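Local coordinates for protein pyruvate carboxylase n-terminal domain (Aquifex aeolicus, PDB 1ULZ) that belongs to the biotin carboxylase family, as a subunit of pyruvate carboxylase, and is built around an ATP-grasp domain, at residues Glu252-Ile257 with Gly281-Ile286; His207-Val212 with Arg291-His296; Tyr267-Thr272 with Lys309-Ile314; Asn256-Ala261 with Gly271-Ile276. The protein carries 1 engineered substitution. One frame throughout, in Å; residues are numbered along the deposited sequence.

Contact 1 of 4, residues Glu252-Ile257 with Gly281-Ile286; sequences EYYGNI and GNLYFI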
loop_
_atom_site.group_PDB
_atom_site.type_symbol
_atom_site.label_atom_id
_atom_site.label_comp_id
_atom_site.label_asym_id
_atom_site.label_seq_id
_atom_site.Cartn_x
_atom_site.Cartn_y
_atom_site.Cartn_z
ATOM N N GLU A 252 7.661 4.187 25.323
ATOM C CA GLU A 252 8.842 5.043 25.339
ATOM C C GLU A 252 9.831 4.636 26.431
ATOM O O GLU A 252 11.043 4.700 26.225
ATOM C CB GLU A 252 8.438 6.512 25.505
ATOM C CG GLU A 252 7.761 7.077 24.265
ATOM C CD GLU A 252 8.568 6.822 22.992
ATOM O OE1 GLU A 252 7.950 6.608 21.925
ATOM O OE2 GLU A 252 9.819 6.844 23.054
ATOM N N TYR A 253 9.319 4.206 27.583
ATOM C CA TYR A 253 10.194 3.791 28.675
ATOM C C TYR A 253 11.144 2.694 28.193
ATOM O O TYR A 253 12.361 2.828 28.318
ATOM C CB TYR A 253 9.368 3.307 29.879
ATOM C CG TYR A 253 10.181 2.611 30.954
ATOM C CD1 TYR A 253 10.138 1.229 31.095
ATOM C CD2 TYR A 253 11.023 3.330 31.801
ATOM C CE1 TYR A 253 10.905 0.580 32.041
ATOM C CE2 TYR A 253 11.801 2.684 32.758
ATOM C CZ TYR A 253 11.737 1.308 32.870
ATOM O OH TYR A 253 12.520 0.641 33.787
ATOM N N TYR A 254 10.594 1.619 27.633
ATOM C CA TYR A 254 11.424 0.522 27.133
ATOM C C TYR A 254 12.192 0.955 25.882
ATOM O O TYR A 254 13.338 0.545 25.666
ATOM C CB TYR A 254 10.556 -0.713 26.840
ATOM C CG TYR A 254 10.153 -1.485 28.089
ATOM C CD1 TYR A 254 11.110 -2.118 28.874
ATOM C CD2 TYR A 254 8.824 -1.575 28.485
ATOM C CE1 TYR A 254 10.757 -2.816 30.017
ATOM C CE2 TYR A 254 8.463 -2.272 29.627
ATOM C CZ TYR A 254 9.436 -2.888 30.389
ATOM O OH TYR A 254 9.098 -3.578 31.530
ATOM N N GLY A 255 11.562 1.795 25.068
ATOM C CA GLY A 255 12.216 2.290 23.870
ATOM C C GLY A 255 13.520 3.004 24.201
ATOM O O GLY A 255 14.558 2.720 23.605
ATOM N N ASN A 256 13.481 3.931 25.155
ATOM C CA ASN A 256 14.694 4.656 25.540
ATOM C C ASN A 256 15.745 3.721 26.142
ATOM O O ASN A 256 16.948 3.919 25.951
ATOM C CB ASN A 256 14.366 5.779 26.526
ATOM C CG ASN A 256 13.654 6.953 25.861
ATOM O OD1 ASN A 256 14.094 7.456 24.823
ATOM N ND2 ASN A 256 12.561 7.404 26.468
ATOM N N ILE A 257 15.296 2.703 26.866
ATOM C CA ILE A 257 16.226 1.745 27.446
ATOM C C ILE A 257 16.935 1.039 26.295
ATOM O O ILE A 257 18.147 0.803 26.336
ATOM C CB ILE A 257 15.489 0.706 28.318
ATOM C CG1 ILE A 257 15.072 1.353 29.644
ATOM C CG2 ILE A 257 16.375 -0.504 28.549
ATOM C CD1 ILE A 257 14.320 0.424 30.576
ATOM N N GLY A 281 2.736 -7.014 31.192
ATOM C CA GLY A 281 3.338 -6.099 30.243
ATOM C C GLY A 281 4.788 -5.773 30.553
ATOM O O GLY A 281 5.342 -4.819 30.005
ATOM N N ASN A 282 5.405 -6.552 31.436
ATOM C CA ASN A 282 6.808 -6.333 31.777
ATOM C C ASN A 282 7.667 -7.081 30.762
ATOM O O ASN A 282 7.370 -8.221 30.412
ATOM C CB ASN A 282 7.102 -6.848 33.190
ATOM C CG ASN A 282 6.461 -5.996 34.261
ATOM O OD1 ASN A 282 6.823 -4.830 34.442
ATOM N ND2 ASN A 282 5.493 -6.564 34.974
ATOM N N LEU A 283 8.735 -6.441 30.294
ATOM C CA LEU A 283 9.611 -7.056 29.302
ATOM C C LEU A 283 10.941 -7.535 29.866
ATOM O O LEU A 283 11.473 -6.962 30.812
ATOM C CB LEU A 283 9.891 -6.075 28.158
ATOM C CG LEU A 283 8.691 -5.399 27.495
ATOM C CD1 LEU A 283 9.156 -4.615 26.275
ATOM C CD2 LEU A 283 7.672 -6.445 27.089
ATOM N N TYR A 284 11.470 -8.594 29.260
ATOM C CA TYR A 284 12.749 -9.168 29.653
ATOM C C TYR A 284 13.516 -9.495 28.366
ATOM O O TYR A 284 13.039 -10.258 27.525
ATOM C CB TYR A 284 12.543 -10.441 30.476
ATOM C CG TYR A 284 11.556 -10.302 31.614
ATOM C CD1 TYR A 284 10.191 -10.477 31.403
ATOM C CD2 TYR A 284 11.988 -10.025 32.907
ATOM C CE1 TYR A 284 9.286 -10.389 32.442
ATOM C CE2 TYR A 284 11.086 -9.932 33.957
ATOM C CZ TYR A 284 9.738 -10.118 33.720
ATOM O OH TYR A 284 8.836 -10.050 34.762
ATOM N N PHE A 285 14.699 -8.910 28.218
ATOM C CA PHE A 285 15.524 -9.117 27.030
ATOM C C PHE A 285 15.984 -10.557 26.854
ATOM O O PHE A 285 16.403 -11.209 27.807
ATOM C CB PHE A 285 16.731 -8.177 27.071
ATOM C CG PHE A 285 17.707 -8.381 25.947
ATOM C CD1 PHE A 285 18.706 -9.337 26.041
ATOM C CD2 PHE A 285 17.633 -7.606 24.802
ATOM C CE1 PHE A 285 19.620 -9.515 25.014
ATOM C CE2 PHE A 285 18.544 -7.777 23.768
ATOM C CZ PHE A 285 19.539 -8.731 23.873
ATOM N N ILE A 286 15.898 -11.038 25.616
ATOM C CA ILE A 286 16.292 -12.398 25.265
ATOM C C ILE A 286 17.509 -12.406 24.344
ATOM O O ILE A 286 18.496 -13.093 24.614
ATOM C CB ILE A 286 15.147 -13.140 24.543
ATOM C CG1 ILE A 286 13.946 -13.301 25.479
ATOM C CG2 ILE A 286 15.638 -14.496 24.061
ATOM C CD1 ILE A 286 14.238 -14.139 26.705
#

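Contact 2 of 4, residues His207-Val212 with Arg291-His296; sequences HIEYQV and RIQVEH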
loop_
_atom_site.group_PDB
_atom_site.type_symbol
_atom_site.label_atom_id
_atom_site.label_comp_id
_atom_site.label_asym_id
_atom_site.label_seq_id
_atom_site.Cartn_x
_atom_site.Cartn_y
_atom_site.Cartn_z
ATOM N N HIS A 207 5.814 -12.447 22.710
ATOM C CA HIS A 207 7.088 -12.121 22.093
ATOM C C HIS A 207 6.944 -10.666 21.661
ATOM O O HIS A 207 6.186 -10.364 20.737
ATOM C CB HIS A 207 7.330 -13.017 20.875
ATOM C CG HIS A 207 8.460 -12.564 20.003
ATOM N ND1 HIS A 207 9.662 -13.233 19.935
ATOM C CD2 HIS A 207 8.570 -11.508 19.162
ATOM C CE1 HIS A 207 10.465 -12.608 19.091
ATOM N NE2 HIS A 207 9.827 -11.557 18.608
ATOM N N ILE A 208 7.637 -9.765 22.351
ATOM C CA ILE A 208 7.586 -8.340 22.031
ATOM C C ILE A 208 8.994 -7.930 21.601
ATOM O O ILE A 208 9.965 -8.210 22.307
ATOM C CB ILE A 208 7.184 -7.493 23.260
ATOM C CG1 ILE A 208 5.813 -7.925 23.795
ATOM C CG2 ILE A 208 7.188 -6.015 22.887
ATOM C CD1 ILE A 208 4.643 -7.574 22.904
ATOM N N GLU A 209 9.113 -7.265 20.455
ATOM C CA GLU A 209 10.427 -6.871 19.975
ATOM C C GLU A 209 10.499 -5.427 19.506
ATOM O O GLU A 209 9.570 -4.910 18.879
ATOM C CB GLU A 209 10.876 -7.812 18.852
ATOM C CG GLU A 209 10.105 -7.672 17.549
ATOM C CD GLU A 209 10.513 -8.708 16.508
ATOM O OE1 GLU A 209 10.329 -8.435 15.300
ATOM O OE2 GLU A 209 11.007 -9.793 16.891
ATOM N N TYR A 210 11.620 -4.782 19.817
ATOM C CA TYR A 210 11.834 -3.397 19.435
ATOM C C TYR A 210 12.698 -3.228 18.193
ATOM O O TYR A 210 13.718 -3.910 18.021
ATOM C CB TYR A 210 12.466 -2.613 20.593
ATOM C CG TYR A 210 11.466 -1.955 21.517
ATOM C CD1 TYR A 210 10.831 -2.676 22.529
ATOM C CD2 TYR A 210 11.134 -0.616 21.356
ATOM C CE1 TYR A 210 9.891 -2.076 23.349
ATOM C CE2 TYR A 210 10.196 -0.006 22.168
ATOM C CZ TYR A 210 9.575 -0.735 23.163
ATOM O OH TYR A 210 8.636 -0.118 23.960
ATOM N N GLN A 211 12.283 -2.307 17.330
ATOM C CA GLN A 211 13.022 -2.004 16.113
ATOM C C GLN A 211 14.025 -0.894 16.429
ATOM O O GLN A 211 13.658 0.156 16.957
ATOM C CB GLN A 211 12.072 -1.529 15.009
ATOM C CG GLN A 211 12.771 -1.129 13.717
ATOM C CD GLN A 211 13.553 -2.268 13.092
ATOM O OE1 GLN A 211 12.985 -3.299 12.735
ATOM N NE2 GLN A 211 14.865 -2.089 12.960
ATOM N N VAL A 212 15.290 -1.132 16.106
ATOM C CA VAL A 212 16.334 -0.143 16.352
ATOM C C VAL A 212 16.879 0.379 15.023
ATOM O O VAL A 212 16.902 -0.346 14.034
ATOM C CB VAL A 212 17.492 -0.762 17.160
ATOM C CG1 VAL A 212 18.559 0.281 17.434
ATOM C CG2 VAL A 212 16.958 -1.340 18.458
ATOM N N ARG A 291 20.423 -7.335 12.188
ATOM C CA ARG A 291 20.103 -7.318 10.765
ATOM C C ARG A 291 18.682 -6.814 10.564
ATOM O O ARG A 291 17.970 -6.540 11.531
ATOM C CB ARG A 291 20.178 -8.740 10.222
ATOM C CG ARG A 291 19.256 -9.701 10.978
ATOM C CD ARG A 291 19.080 -11.032 10.259
ATOM N NE ARG A 291 18.429 -12.039 11.097
ATOM C CZ ARG A 291 17.118 -12.134 11.312
ATOM N NH1 ARG A 291 16.269 -11.282 10.749
ATOM N NH2 ARG A 291 16.653 -13.090 12.106
ATOM N N ILE A 292 18.274 -6.702 9.301
ATOM C CA ILE A 292 16.919 -6.276 8.978
ATOM C C ILE A 292 16.006 -7.423 9.424
ATOM O O ILE A 292 16.394 -8.593 9.377
ATOM C CB ILE A 292 16.741 -6.028 7.446
ATOM C CG1 ILE A 292 15.355 -5.444 7.163
ATOM C CG2 ILE A 292 16.904 -7.331 6.670
ATOM C CD1 ILE A 292 15.110 -4.097 7.801
ATOM N N GLN A 293 14.803 -7.096 9.867
ATOM C CA GLN A 293 13.876 -8.129 10.321
ATOM C C GLN A 293 12.916 -8.540 9.209
ATOM O O GLN A 293 12.514 -7.711 8.389
ATOM C CB GLN A 293 13.062 -7.624 11.511
ATOM C CG GLN A 293 12.441 -8.737 12.321
ATOM C CD GLN A 293 13.375 -9.238 13.405
ATOM O OE1 GLN A 293 14.598 -9.249 13.234
ATOM N NE2 GLN A 293 12.802 -9.663 14.525
ATOM N N VAL A 294 12.542 -9.815 9.184
ATOM C CA VAL A 294 11.611 -10.293 8.172
ATOM C C VAL A 294 10.332 -9.469 8.240
ATOM O O VAL A 294 9.828 -8.999 7.219
ATOM C CB VAL A 294 11.221 -11.777 8.385
ATOM C CG1 VAL A 294 10.218 -12.204 7.318
ATOM C CG2 VAL A 294 12.456 -12.664 8.328
ATOM N N GLU A 295 9.822 -9.282 9.453
ATOM C CA GLU A 295 8.582 -8.544 9.647
ATOM C C GLU A 295 8.700 -7.023 9.793
ATOM O O GLU A 295 7.814 -6.380 10.355
ATOM C CB GLU A 295 7.809 -9.129 10.845
ATOM C CG GLU A 295 8.546 -9.143 12.191
ATOM C CD GLU A 295 9.439 -10.372 12.404
ATOM O OE1 GLU A 295 9.469 -10.885 13.540
ATOM O OE2 GLU A 295 10.113 -10.825 11.458
ATOM N N HIS A 296 9.771 -6.440 9.266
ATOM C CA HIS A 296 9.950 -4.990 9.360
ATOM C C HIS A 296 8.813 -4.142 8.777
ATOM O O HIS A 296 8.558 -3.036 9.255
ATOM C CB HIS A 296 11.267 -4.554 8.704
ATOM C CG HIS A 296 11.273 -4.656 7.208
ATOM N ND1 HIS A 296 11.638 -5.803 6.537
ATOM C CD2 HIS A 296 10.981 -3.739 6.253
ATOM C CE1 HIS A 296 11.574 -5.588 5.234
ATOM N NE2 HIS A 296 11.179 -4.343 5.035
HETATM O O HOH W 1 14.123 -4.773 10.810
#

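Contact 3 of 4, residues Tyr267-Thr272 with Lys309-Ile314; sequences YYNAGT and KWQIKI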
loop_
_atom_site.group_PDB
_atom_site.type_symbol
_atom_site.label_atom_id
_atom_site.label_comp_id
_atom_site.label_asym_id
_atom_site.label_seq_id
_atom_site.Cartn_x
_atom_site.Cartn_y
_atom_site.Cartn_z
ATOM N N TYR A 267 26.146 0.434 18.372
ATOM C CA TYR A 267 25.328 -0.133 17.311
ATOM C C TYR A 267 24.830 0.901 16.311
ATOM O O TYR A 267 24.390 1.982 16.692
ATOM C CB TYR A 267 24.117 -0.865 17.907
ATOM C CG TYR A 267 23.449 -1.834 16.944
ATOM C CD1 TYR A 267 22.546 -1.389 15.982
ATOM C CD2 TYR A 267 23.777 -3.182 16.955
ATOM C CE1 TYR A 267 21.998 -2.264 15.056
ATOM C CE2 TYR A 267 23.238 -4.059 16.040
ATOM C CZ TYR A 267 22.350 -3.596 15.090
ATOM O OH TYR A 267 21.830 -4.473 14.166
ATOM N N TYR A 268 24.929 0.578 15.029
ATOM C CA TYR A 268 24.398 1.456 13.995
ATOM C C TYR A 268 23.722 0.628 12.905
ATOM O O TYR A 268 23.951 -0.575 12.796
ATOM C CB TYR A 268 25.464 2.403 13.423
ATOM C CG TYR A 268 26.741 1.786 12.916
ATOM C CD1 TYR A 268 26.763 1.024 11.753
ATOM C CD2 TYR A 268 27.944 2.030 13.563
ATOM C CE1 TYR A 268 27.953 0.528 11.244
ATOM C CE2 TYR A 268 29.138 1.543 13.061
ATOM C CZ TYR A 268 29.138 0.794 11.903
ATOM O OH TYR A 268 30.330 0.320 11.401
ATOM N N ASN A 269 22.873 1.287 12.126
ATOM C CA ASN A 269 22.088 0.668 11.067
ATOM C C ASN A 269 20.910 -0.040 11.740
ATOM O O ASN A 269 20.618 0.232 12.903
ATOM C CB ASN A 269 22.913 -0.315 10.224
ATOM C CG ASN A 269 22.435 -0.374 8.768
ATOM O OD1 ASN A 269 21.293 -0.758 8.489
ATOM N ND2 ASN A 269 23.301 0.024 7.840
ATOM N N ALA A 270 20.243 -0.943 11.024
ATOM C CA ALA A 270 19.070 -1.636 11.564
ATOM C C ALA A 270 19.336 -2.812 12.501
ATOM O O ALA A 270 20.271 -3.589 12.306
ATOM C CB ALA A 270 18.164 -2.090 10.417
ATOM N N GLY A 271 18.482 -2.938 13.514
ATOM C CA GLY A 271 18.603 -4.019 14.473
ATOM C C GLY A 271 17.308 -4.238 15.234
ATOM O O GLY A 271 16.452 -3.353 15.292
ATOM N N THR A 272 17.160 -5.424 15.818
ATOM C CA THR A 272 15.965 -5.758 16.584
ATOM C C THR A 272 16.319 -6.407 17.914
ATOM O O THR A 272 17.086 -7.367 17.957
ATOM C CB THR A 272 15.056 -6.728 15.805
ATOM O OG1 THR A 272 14.615 -6.104 14.595
ATOM C CG2 THR A 272 13.840 -7.111 16.637
ATOM N N LYS A 309 15.581 1.469 3.060
ATOM C CA LYS A 309 16.214 2.584 2.368
ATOM C C LYS A 309 17.174 3.277 3.331
ATOM O O LYS A 309 18.274 3.665 2.948
ATOM C CB LYS A 309 15.171 3.585 1.851
ATOM C CG LYS A 309 15.790 4.735 1.045
ATOM C CD LYS A 309 14.734 5.621 0.388
ATOM C CE LYS A 309 13.955 4.862 -0.686
ATOM N NZ LYS A 309 12.869 5.680 -1.279
ATOM N N TRP A 310 16.764 3.419 4.587
ATOM C CA TRP A 310 17.625 4.054 5.577
ATOM C C TRP A 310 18.885 3.227 5.849
ATOM O O TRP A 310 19.940 3.785 6.141
ATOM C CB TRP A 310 16.862 4.316 6.883
ATOM C CG TRP A 310 16.248 5.689 6.932
ATOM C CD1 TRP A 310 14.921 5.994 7.006
ATOM C CD2 TRP A 310 16.945 6.943 6.890
ATOM N NE1 TRP A 310 14.746 7.358 7.015
ATOM C CE2 TRP A 310 15.972 7.964 6.944
ATOM C CE3 TRP A 310 18.296 7.302 6.810
ATOM C CZ2 TRP A 310 16.305 9.320 6.921
ATOM C CZ3 TRP A 310 18.626 8.653 6.786
ATOM C CH2 TRP A 310 17.633 9.643 6.842
ATOM N N GLN A 311 18.770 1.904 5.748
ATOM C CA GLN A 311 19.912 1.016 5.949
ATOM C C GLN A 311 21.014 1.418 4.972
ATOM O O GLN A 311 22.186 1.516 5.336
ATOM C CB GLN A 311 19.537 -0.446 5.661
ATOM C CG GLN A 311 18.791 -1.184 6.758
ATOM C CD GLN A 311 18.634 -2.669 6.440
ATOM O OE1 GLN A 311 17.890 -3.047 5.532
ATOM N NE2 GLN A 311 19.350 -3.517 7.180
ATOM N N ILE A 312 20.618 1.642 3.725
ATOM C CA ILE A 312 21.559 2.006 2.674
ATOM C C ILE A 312 22.120 3.413 2.854
ATOM O O ILE A 312 23.324 3.621 2.710
ATOM C CB ILE A 312 20.906 1.869 1.284
ATOM C CG1 ILE A 312 20.407 0.424 1.102
ATOM C CG2 ILE A 312 21.917 2.198 0.202
ATOM C CD1 ILE A 312 19.440 0.229 -0.044
ATOM N N LYS A 313 21.257 4.370 3.175
ATOM C CA LYS A 313 21.708 5.742 3.388
ATOM C C LYS A 313 22.699 5.785 4.551
ATOM O O LYS A 313 23.717 6.466 4.486
ATOM C CB LYS A 313 20.516 6.658 3.689
ATOM C CG LYS A 313 19.562 6.828 2.518
ATOM C CD LYS A 313 18.422 7.786 2.835
ATOM C CE LYS A 313 17.589 8.041 1.577
ATOM N NZ LYS A 313 16.382 8.899 1.807
ATOM N N ILE A 314 22.398 5.043 5.612
ATOM C CA ILE A 314 23.268 5.012 6.783
ATOM C C ILE A 314 24.612 4.375 6.458
ATOM O O ILE A 314 25.660 4.880 6.860
ATOM C CB ILE A 314 22.598 4.259 7.943
ATOM C CG1 ILE A 314 21.472 5.122 8.516
ATOM C CG2 ILE A 314 23.626 3.909 9.014
ATOM C CD1 ILE A 314 20.594 4.423 9.531
HETATM O O HOH W 2 21.227 -3.792 9.561
#

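Contact 4 of 4, residues Asn256-Ala261 with Gly271-Ile276; sequences NIVTKA and GTMEFI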
loop_
_atom_site.group_PDB
_atom_site.type_symbol
_atom_site.label_atom_id
_atom_site.label_comp_id
_atom_site.label_asym_id
_atom_site.label_seq_id
_atom_site.Cartn_x
_atom_site.Cartn_y
_atom_site.Cartn_z
ATOM N N ASN A 256 13.481 3.931 25.155
ATOM C CA ASN A 256 14.694 4.656 25.540
ATOM C C ASN A 256 15.745 3.721 26.142
ATOM O O ASN A 256 16.948 3.919 25.951
ATOM C CB ASN A 256 14.366 5.779 26.526
ATOM C CG ASN A 256 13.654 6.953 25.861
ATOM O OD1 ASN A 256 14.094 7.456 24.823
ATOM N ND2 ASN A 256 12.561 7.404 26.468
ATOM N N ILE A 257 15.296 2.703 26.866
ATOM C CA ILE A 257 16.226 1.745 27.446
ATOM C C ILE A 257 16.935 1.039 26.295
ATOM O O ILE A 257 18.147 0.803 26.336
ATOM C CB ILE A 257 15.489 0.706 28.318
ATOM C CG1 ILE A 257 15.072 1.353 29.644
ATOM C CG2 ILE A 257 16.375 -0.504 28.549
ATOM C CD1 ILE A 257 14.320 0.424 30.576
ATOM N N VAL A 258 16.165 0.723 25.260
ATOM C CA VAL A 258 16.683 0.066 24.067
ATOM C C VAL A 258 17.750 0.909 23.358
ATOM O O VAL A 258 18.858 0.432 23.105
ATOM C CB VAL A 258 15.535 -0.232 23.066
ATOM C CG1 VAL A 258 16.103 -0.651 21.717
ATOM C CG2 VAL A 258 14.632 -1.331 23.627
ATOM N N THR A 259 17.413 2.158 23.041
ATOM C CA THR A 259 18.348 3.046 22.349
ATOM C C THR A 259 19.560 3.422 23.200
ATOM O O THR A 259 20.649 3.627 22.672
ATOM C CB THR A 259 17.640 4.325 21.837
ATOM O OG1 THR A 259 17.034 5.024 22.930
ATOM C CG2 THR A 259 16.561 3.951 20.822
ATOM N N LYS A 260 19.377 3.498 24.514
ATOM C CA LYS A 260 20.490 3.806 25.415
ATOM C C LYS A 260 21.501 2.661 25.363
ATOM O O LYS A 260 22.709 2.883 25.265
ATOM C CB LYS A 260 19.997 3.951 26.854
ATOM C CG LYS A 260 21.059 3.566 27.884
ATOM C CD LYS A 260 20.459 3.315 29.265
ATOM C CE LYS A 260 19.405 2.189 29.255
ATOM N NZ LYS A 260 19.932 0.854 28.873
ATOM N N ALA A 261 20.991 1.436 25.437
ATOM C CA ALA A 261 21.833 0.246 25.406
ATOM C C ALA A 261 22.496 0.096 24.042
ATOM O O ALA A 261 23.661 -0.282 23.950
ATOM C CB ALA A 261 20.999 -0.995 25.725
ATOM N N GLY A 271 18.482 -2.938 13.514
ATOM C CA GLY A 271 18.603 -4.019 14.473
ATOM C C GLY A 271 17.308 -4.238 15.234
ATOM O O GLY A 271 16.452 -3.353 15.292
ATOM N N THR A 272 17.160 -5.424 15.818
ATOM C CA THR A 272 15.965 -5.758 16.584
ATOM C C THR A 272 16.319 -6.407 17.914
ATOM O O THR A 272 17.086 -7.367 17.957
ATOM C CB THR A 272 15.056 -6.728 15.805
ATOM O OG1 THR A 272 14.615 -6.104 14.595
ATOM C CG2 THR A 272 13.840 -7.111 16.637
ATOM N N MET A 273 15.777 -5.868 19.003
ATOM C CA MET A 273 16.014 -6.441 20.324
ATOM C C MET A 273 14.748 -7.205 20.699
ATOM O O MET A 273 13.671 -6.617 20.837
ATOM C CB MET A 273 16.300 -5.354 21.370
ATOM C CG MET A 273 17.610 -4.584 21.158
ATOM S SD MET A 273 18.403 -4.076 22.739
ATOM C CE MET A 273 17.169 -3.112 23.458
ATOM N N GLU A 274 14.878 -8.518 20.839
ATOM C CA GLU A 274 13.744 -9.365 21.179
ATOM C C GLU A 274 13.582 -9.564 22.686
ATOM O O GLU A 274 14.555 -9.812 23.397
ATOM C CB GLU A 274 13.878 -10.718 20.459
ATOM C CG GLU A 274 13.868 -10.566 18.926
ATOM C CD GLU A 274 13.782 -11.885 18.162
ATOM O OE1 GLU A 274 13.500 -11.833 16.940
ATOM O OE2 GLU A 274 13.996 -12.962 18.762
ATOM N N PHE A 275 12.344 -9.421 23.160
ATOM C CA PHE A 275 11.995 -9.585 24.573
ATOM C C PHE A 275 10.825 -10.559 24.701
ATOM O O PHE A 275 10.212 -10.957 23.712
ATOM C CB PHE A 275 11.499 -8.272 25.205
ATOM C CG PHE A 275 12.491 -7.140 25.195
ATOM C CD1 PHE A 275 12.701 -6.389 24.053
ATOM C CD2 PHE A 275 13.177 -6.800 26.350
ATOM C CE1 PHE A 275 13.577 -5.313 24.065
ATOM C CE2 PHE A 275 14.053 -5.729 26.368
ATOM C CZ PHE A 275 14.254 -4.984 25.225
ATOM N N ILE A 276 10.528 -10.938 25.940
ATOM C CA ILE A 276 9.376 -11.774 26.237
ATOM C C ILE A 276 8.629 -10.930 27.249
ATOM O O ILE A 276 9.239 -10.330 28.133
ATOM C CB ILE A 276 9.746 -13.134 26.863
ATOM C CG1 ILE A 276 10.643 -12.938 28.080
ATOM C CG2 ILE A 276 10.416 -14.009 25.831
ATOM C CD1 ILE A 276 11.057 -14.238 28.713
#

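Contact 1 of 4, residues Glu252-Ile257 with Gly281-Ile286
Leu283 lies over one face of the Tyr254 ring. Its CG stands 3.8 Å from the ring centroid, only 12° off the ring normal, which makes this a CH-pi contact. The branch CD1 continues across the ring toward the helix and meets CG of Tyr254 at 3.8 Å. CG of Tyr254 lies beside the backbone N (chi1 -77°), which turns the ring toward the strand. Tyr253 CD1 covers the opposite face, so the phenol is sandwiched. Leu283 N donates to Tyr254 OH at 3.1 Å, and the bond is nearly straight at 171°. One leucine thus holds the tyrosine by face and by hydroxyl. In the ATP-grasp fold seen here, helix 248-264 packs on the large antiparallel sheet, and strand 283-289 is an outermost strand of that sheet. Tyr210, on strand 206-214, adds to the packing around both Tyr254 and Leu283. Near the start of the strand, Asn282 CA lies 3.6 Å from Tyr254 OH. Gly281 O, 4.0 Å from Tyr254 CE2, accepts a hydrogen bond from Lys250 NZ.

Contact 2 of 4, residues His207-Val212 with Arg291-His296
Strand residues Glu209 and Gln211 face Gln293 and Glu295 of a loop, and the nearest CA atoms, those of Gln211 and His296, stay 8.0 Å apart. The strand is part of the large antiparallel sheet to which the ATP-grasp region contributes, and the loop carries a type I beta turn from Gln293 to His296. Glu209 has CG between its backbone N and carbonyl carbon (chi1 70°), and the chain then runs out extended to meet Gln293. Gln293 NE2 gives a weak, bent hydrogen bond to Glu209 OE1 at 2.9 Å, with carboxylate and amide planes 66° apart. The amide oxygen of Gln293 is held by Asn289. Glu209 OE2 takes a straight bond from His207 NE2 at 2.7 Å; the donor comes from above the carboxylate plane. Glu209 OE1 also lies 3.1 Å from Glu295 OE1. Arg226 NE is bound to the first of these oxygens and Lys236 NZ to the second, which would offset the like charges, while Arg337 NH2 takes Glu295 OE2. Water 1 donates to Gln211 OE1 at 2.7 Å and accepts from Gln293 N. Gln293 O takes two bonds, from His296 N and, nearly end-on, from His296 ND1 at 2.8 Å.

Contact 3 of 4, residues Tyr267-Thr272 with Lys309-Ile314
With chi1 at -80°, Gln311 has CG beside its own backbone N, and the extended chain beyond CG passes across the Asn269 amide and reaches the methyl of Ala270. The two side chains Asn269 and Gln311 meet at about a right angle, their amide planes turned 76° apart. Asn269 ND2 donates to the backbone O of Gln311 at 3.1 Å, a bent bond in which the acceptor lies out of the amide plane. Asn269 OD1 rests on the aliphatic part of Gln311, 3.1 Å from CG. The same oxygen accepts from Ala270 N at 2.8 Å, in its carbonyl plane, which fixes the turn of the amide. The methyl CB of Ala270 packs 3.8 Å from Gln311 CG. Here the start of strand 269-277, in the large antiparallel sheet that the ATP-grasp region contributes to, meets helix 307-315. The short segment axes come within 7.7 Å at 131°. Water 2 sits between them: it donates to Asn269 OD1 and Ala270 O and accepts from Gln311 NE2 at 3.0 Å. Gln311 OE1 is bonded to His78 NE2. Ala270 O also accepts from Tyr267 OH at 2.6 Å, which holds the loop before the strand. One turn on, Ile314 CG2 touches Asn269 CA at 4.1 Å, and the same isoleucine packs on Leu213. At the start of the segment, Lys309 makes a salt bridge with Glu23 and packs on Arg401 of the second subunit.

Contact 4 of 4, residues Asn256-Ala261 with Gly271-Ile276
Val258 and Met273 point their ends at one another, with their CA atoms 7.5 Å apart. The modelled approach of the Met273 methyl CE to Val258 is closer than carbons can sit, so its exact position is doubtful. The packed side of the contact does not depend on it. Val258, Met273 and Phe275 are all buried, and Phe275 CZ lies 4.0 Å from Val258 CG2, a sound apolar contact in which the two side chains meet at a slant. The CG2 branch is the one beside the backbone N of Val258 (chi1 168°). Met273 also packs on Phe285 and Met288, Phe275 on Leu283, and Val258 on Val212. The far side of the helix is different. Asn256 is exposed there. Lys260 is partly exposed and folds back along its own helix: NZ donates to Ile257 O at 3.1 Å on a lone pair, and also to Ala125 O. Ile257 O therefore serves two donors, since Ala261 N bonds to it as well. On the strand, Thr272 and Glu274 alternate with the apolar pair and point to the other face of the sheet. A helix on one face of an antiparallel sheet, leading directly into one of its strands, is part of the alpha/beta architecture of the ATP-grasp domain.

In the fold
All four contacts belong to the ATP-grasp region and share one antiparallel sheet. Contacts 1 and 4 lie on the same helix, with centres 7 Å apart. Their strands pair, with Tyr284 N 3.0 Å from Ile276 O and Ile286 N 2.9 Å from Glu274 O, both probable hydrogen bonds. Contact 2 comes from the next strand: Ile208 O lies 2.8 Å from Phe275 N of contact 4, a probable hydrogen bond. Tyr210 also packs on Gly255 of contact 1. Contact 3 takes the start of strand 269-277, shares Gly271 and Thr272 with contact 4, and touches contact 2, 12 Å away between centres. Contacts 1 and 3 have centres 21 Å apart and do not touch. The centre of contact 2 lies about 5 Å from the centre of the chain.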